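Local coordinates for 3-hydroxyacyl-CoA dehydrogenase type-2 (Mycobacterium avium, PDB 3PPI), which probably catalyses the NAD-dependent oxidation of 3-hydroxyacyl-CoA thioesters to 3-oxoacyl-CoA, as a member of the short-chain dehydrogenase/reductase family, at residues A107-R119 against G132-T144. Numbering follows the deposited sequence. Where two conformers were deposited one is given.
Sequences AVVAHGGFGVAQR and GFTKTIDLYLNGT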
loop_
_atom_site.group_PDB
_atom_site.type_symbol
_atom_site.label_atom_id
_atom_site.label_comp_id
_atom_site.label_asym_id
_atom_site.label_seq_id
_atom_site.Cartn_x
_atom_site.Cartn_y
_atom_site.Cartn_z
ATOM N N ALA A 107 6.685 22.392 -11.860
ATOM C CA ALA A 107 7.244 22.709 -10.554
ATOM C C ALA A 107 7.697 21.420 -9.882
ATOM O O ALA A 107 7.077 20.369 -10.062
ATOM C CB ALA A 107 6.225 23.442 -9.690
ATOM N N VAL A 108 8.798 21.508 -9.138
ATOM C CA VAL A 108 9.233 20.432 -8.270
ATOM C C VAL A 108 9.274 21.012 -6.857
ATOM O O VAL A 108 10.007 21.957 -6.599
ATOM C CB VAL A 108 10.620 19.859 -8.708
ATOM C CG1 VAL A 108 11.028 18.732 -7.794
ATOM C CG2 VAL A 108 10.581 19.392 -10.204
ATOM N N VAL A 109 8.457 20.466 -5.959
ATOM C CA VAL A 109 8.322 20.978 -4.594
ATOM C C VAL A 109 9.279 20.181 -3.716
ATOM O O VAL A 109 8.960 19.083 -3.272
ATOM C CB VAL A 109 6.865 20.858 -4.109
ATOM C CG1 VAL A 109 6.681 21.534 -2.755
ATOM C CG2 VAL A 109 5.918 21.450 -5.131
ATOM N N ALA A 110 10.473 20.711 -3.500
ATOM C CA ALA A 110 11.556 19.925 -2.921
ATOM C C ALA A 110 12.179 20.558 -1.690
ATOM O O ALA A 110 13.289 20.197 -1.329
ATOM C CB ALA A 110 12.642 19.664 -3.986
ATOM N N HIS A 111 11.490 21.498 -1.050
ATOM C CA HIS A 111 11.998 22.064 0.194
ATOM C C HIS A 111 12.116 20.961 1.255
ATOM O O HIS A 111 11.193 20.159 1.454
ATOM C CB HIS A 111 11.179 23.281 0.673
ATOM C CG HIS A 111 9.717 23.026 0.860
ATOM N ND1 HIS A 111 8.817 23.054 -0.184
ATOM C CD2 HIS A 111 8.986 22.786 1.978
ATOM C CE1 HIS A 111 7.602 22.812 0.277
ATOM N NE2 HIS A 111 7.678 22.630 1.583
ATOM N N GLY A 112 13.284 20.918 1.905
ATOM C CA GLY A 112 13.687 19.789 2.749
ATOM C C GLY A 112 13.940 20.149 4.207
ATOM O O GLY A 112 13.389 21.120 4.737
ATOM N N GLY A 113 14.797 19.350 4.843
ATOM C CA GLY A 113 15.073 19.454 6.269
ATOM C C GLY A 113 14.374 18.363 7.063
ATOM O O GLY A 113 13.717 17.478 6.493
ATOM N N PHE A 114 14.525 18.448 8.389
ATOM C CA PHE A 114 13.909 17.515 9.336
ATOM C C PHE A 114 12.641 18.131 9.957
ATOM O O PHE A 114 12.512 19.369 10.066
ATOM C CB PHE A 114 14.871 17.199 10.505
ATOM C CG PHE A 114 16.187 16.559 10.094
ATOM C CD1 PHE A 114 16.222 15.462 9.226
ATOM C CD2 PHE A 114 17.393 17.031 10.621
ATOM C CE1 PHE A 114 17.447 14.866 8.866
ATOM C CE2 PHE A 114 18.618 16.431 10.269
ATOM C CZ PHE A 114 18.633 15.350 9.394
ATOM N N GLY A 115 11.737 17.256 10.389
ATOM C CA GLY A 115 10.652 17.640 11.289
ATOM C C GLY A 115 11.178 17.793 12.717
ATOM O O GLY A 115 12.372 17.590 12.975
ATOM N N VAL A 116 10.293 18.173 13.641
ATOM C CA VAL A 116 10.659 18.264 15.065
ATOM C C VAL A 116 10.885 16.839 15.606
ATOM O O VAL A 116 10.056 15.936 15.355
ATOM C CB VAL A 116 9.556 18.998 15.885
ATOM C CG1 VAL A 116 8.188 18.314 15.690
ATOM C CG2 VAL A 116 9.902 19.041 17.379
ATOM N N ALA A 117 12.000 16.630 16.304
ATOM C CA ALA A 117 12.301 15.333 16.944
ATOM C C ALA A 117 11.721 15.273 18.351
ATOM O O ALA A 117 12.252 15.919 19.267
ATOM C CB ALA A 117 13.801 15.099 17.001
ATOM N N GLN A 118 10.628 14.531 18.522
ATOM C CA GLN A 118 9.981 14.374 19.825
ATOM C C GLN A 118 9.030 13.181 19.778
ATOM O O GLN A 118 8.335 12.980 18.794
ATOM C CB GLN A 118 9.205 15.648 20.215
ATOM C CG GLN A 118 8.156 16.109 19.177
ATOM C CD GLN A 118 7.343 17.321 19.633
ATOM O OE1 GLN A 118 7.575 17.854 20.714
ATOM N NE2 GLN A 118 6.378 17.750 18.806
ATOM N N ARG A 119 9.009 12.403 20.844
ATOM C CA ARG A 119 8.097 11.277 20.996
ATOM C C ARG A 119 6.704 11.799 21.349
ATOM O O ARG A 119 6.580 12.863 21.971
ATOM C CB ARG A 119 8.575 10.374 22.136
ATOM C CG ARG A 119 10.021 9.878 22.008
ATOM C CD ARG A 119 10.088 8.560 21.277
ATOM N NE ARG A 119 9.355 7.529 22.008
ATOM C CZ ARG A 119 9.921 6.638 22.811
ATOM N NH1 ARG A 119 9.171 5.750 23.445
ATOM N NH2 ARG A 119 11.235 6.636 22.975
ATOM N N GLY A 132 5.440 22.011 17.794
ATOM C CA GLY A 132 6.410 21.291 16.991
ATOM C C GLY A 132 5.757 20.473 15.908
ATOM O O GLY A 132 6.227 20.462 14.769
ATOM N N PHE A 133 4.663 19.788 16.242
ATOM C CA PHE A 133 3.895 19.064 15.246
ATOM C C PHE A 133 3.330 20.003 14.171
ATOM O O PHE A 133 3.546 19.794 12.982
ATOM C CB PHE A 133 2.750 18.293 15.923
ATOM C CG PHE A 133 1.961 17.406 14.988
ATOM C CD1 PHE A 133 2.369 16.119 14.733
ATOM C CD2 PHE A 133 0.764 17.846 14.430
ATOM C CE1 PHE A 133 1.655 15.308 13.893
ATOM C CE2 PHE A 133 0.038 17.038 13.590
ATOM C CZ PHE A 133 0.474 15.758 13.317
ATOM N N THR A 134 2.598 21.036 14.581
ATOM C CA THR A 134 1.945 21.929 13.602
ATOM C C THR A 134 2.938 22.671 12.723
ATOM O O THR A 134 2.660 22.870 11.553
ATOM C CB THR A 134 0.992 22.932 14.253
ATOM O OG1 THR A 134 1.718 23.699 15.190
ATOM C CG2 THR A 134 -0.143 22.214 14.976
ATOM N N LYS A 135 4.093 23.056 13.265
ATOM C CA LYS A 135 5.158 23.639 12.441
ATOM C C LYS A 135 5.595 22.715 11.303
ATOM O O LYS A 135 5.826 23.175 10.180
ATOM C CB LYS A 135 6.389 23.989 13.291
ATOM N N THR A 136 5.726 21.422 11.606
ATOM C CA THR A 136 6.124 20.422 10.633
ATOM C C THR A 136 5.056 20.216 9.569
ATOM O O THR A 136 5.358 20.194 8.359
ATOM C CB THR A 136 6.468 19.097 11.335
ATOM O OG1 THR A 136 7.536 19.354 12.255
ATOM C CG2 THR A 136 6.875 18.012 10.323
ATOM N N ILE A 137 3.810 20.076 10.006
ATOM C CA ILE A 137 2.687 20.013 9.076
ATOM C C ILE A 137 2.644 21.285 8.203
ATOM O O ILE A 137 2.437 21.191 6.993
ATOM C CB ILE A 137 1.321 19.877 9.804
ATOM C CG1 ILE A 137 1.225 18.586 10.641
ATOM C CG2 ILE A 137 0.142 19.976 8.811
ATOM C CD1 ILE A 137 1.740 17.331 10.004
ATOM N N ASP A 138 2.808 22.457 8.819
ATOM C CA ASP A 138 2.771 23.728 8.079
ATOM C C ASP A 138 3.811 23.792 6.947
ATOM O O ASP A 138 3.480 24.159 5.832
ATOM C CB ASP A 138 2.991 24.937 8.992
ATOM C CG ASP A 138 1.785 25.263 9.882
ATOM O OD1 ASP A 138 0.638 24.844 9.608
ATOM O OD2 ASP A 138 2.002 25.958 10.889
ATOM N N LEU A 139 5.048 23.405 7.235
ATOM C CA LEU A 139 6.129 23.508 6.264
ATOM C C LEU A 139 5.988 22.467 5.142
ATOM O O LEU A 139 6.058 22.817 3.959
ATOM C CB LEU A 139 7.492 23.332 6.954
ATOM C CG LEU A 139 8.737 23.437 6.060
ATOM C CD1 LEU A 139 8.741 24.792 5.337
ATOM C CD2 LEU A 139 10.033 23.259 6.862
ATOM N N TYR A 140 5.787 21.196 5.512
ATOM C CA TYR A 140 5.877 20.085 4.558
ATOM C C TYR A 140 4.573 19.737 3.853
ATOM O O TYR A 140 4.598 19.301 2.685
ATOM C CB TYR A 140 6.477 18.832 5.223
ATOM C CG TYR A 140 7.881 19.071 5.665
ATOM C CD1 TYR A 140 8.894 19.234 4.730
ATOM C CD2 TYR A 140 8.200 19.210 7.020
ATOM C CE1 TYR A 140 10.204 19.511 5.132
ATOM C CE2 TYR A 140 9.489 19.471 7.422
ATOM C CZ TYR A 140 10.493 19.616 6.472
ATOM O OH TYR A 140 11.781 19.914 6.849
ATOM N N LEU A 141 3.445 19.900 4.553
ATOM C CA LEU A 141 2.137 19.611 3.969
ATOM C C LEU A 141 1.469 20.906 3.481
ATOM O O LEU A 141 1.239 21.063 2.277
ATOM C CB LEU A 141 1.248 18.850 4.954
ATOM C CG LEU A 141 -0.144 18.449 4.468
ATOM C CD1 LEU A 141 -0.083 17.772 3.069
ATOM C CD2 LEU A 141 -0.803 17.537 5.500
ATOM N N ASN A 142 1.155 21.835 4.385
ATOM C CA ASN A 142 0.513 23.102 3.964
ATOM C C ASN A 142 1.366 23.845 2.923
ATOM O O ASN A 142 0.842 24.336 1.930
ATOM C CB ASN A 142 0.179 24.046 5.148
ATOM C CG ASN A 142 -0.857 23.461 6.103
ATOM O OD1 ASN A 142 -1.366 22.402 5.869
ATOM N ND2 ASN A 142 -1.143 24.153 7.191
ATOM N N GLY A 143 2.676 23.904 3.141
ATOM C CA GLY A 143 3.577 24.545 2.184
ATOM C C GLY A 143 3.516 23.908 0.800
ATOM O O GLY A 143 3.474 24.603 -0.220
ATOM N N THR A 144 3.480 22.590 0.759
ATOM C CA THR A 144 3.345 21.870 -0.513
ATOM C C THR A 144 2.029 22.216 -1.188
ATOM O O THR A 144 2.014 22.500 -2.396
ATOM C CB THR A 144 3.471 20.357 -0.326
ATOM O OG1 THR A 144 4.809 20.071 0.090
ATOM C CG2 THR A 144 3.161 19.579 -1.640
HETATM O O HOH W 1 6.423 18.227 -1.308
#
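In this Rossmann-fold short-chain dehydrogenase, the loop that leaves the end of central strand 103-109 runs along helix 130-156, and His111 and Tyr140 provide the main polar links between them. The imidazole of His111 is directed at the helix because its CG sits between the backbone N and the carbonyl carbon (chi1 56°). NE2 then donates to Leu139 O at 2.9 Å, with the acceptor close to the ring plane but the N-H bent to 144°. On the same ring, ND1 is bonded to Ser36 at the end of strand 31-36, which holds the imidazole at both nitrogens. The wider turn at 138-142 leaves Leu139 O without a bond from Gly143 N, which goes to Asp138 O instead. Tyr140 carries its hydroxyl to the loop: OH donates to Gly112 O at 2.9 Å, from above the carbonyl plane, while Leu139 CG covers one ring face. Further along, Thr136 OG1 donates to Gly132 O one turn back (3.0 Å) and accepts a weak hydrogen bond from Val116 N (3.3 Å). Val116 CG1 lies against Gly132 O. At the strand end, Val109 CG1 packs on Thr144 OG1 at 3.7 Å; a water donates to this hydroxyl at 2.8 Å and weakly to Val109 O. On the same helix, Phe133 stacks on Tyr145 of a second subunit. Ala110 to Gly113 occupy the place of the Asn-Asn-Ala-Gly motif that follows the fourth strand in classical short-chain dehydrogenases, with His111 and Gly112 in place of Asn and Ala; in relatives this loop borders the cofactor cleft.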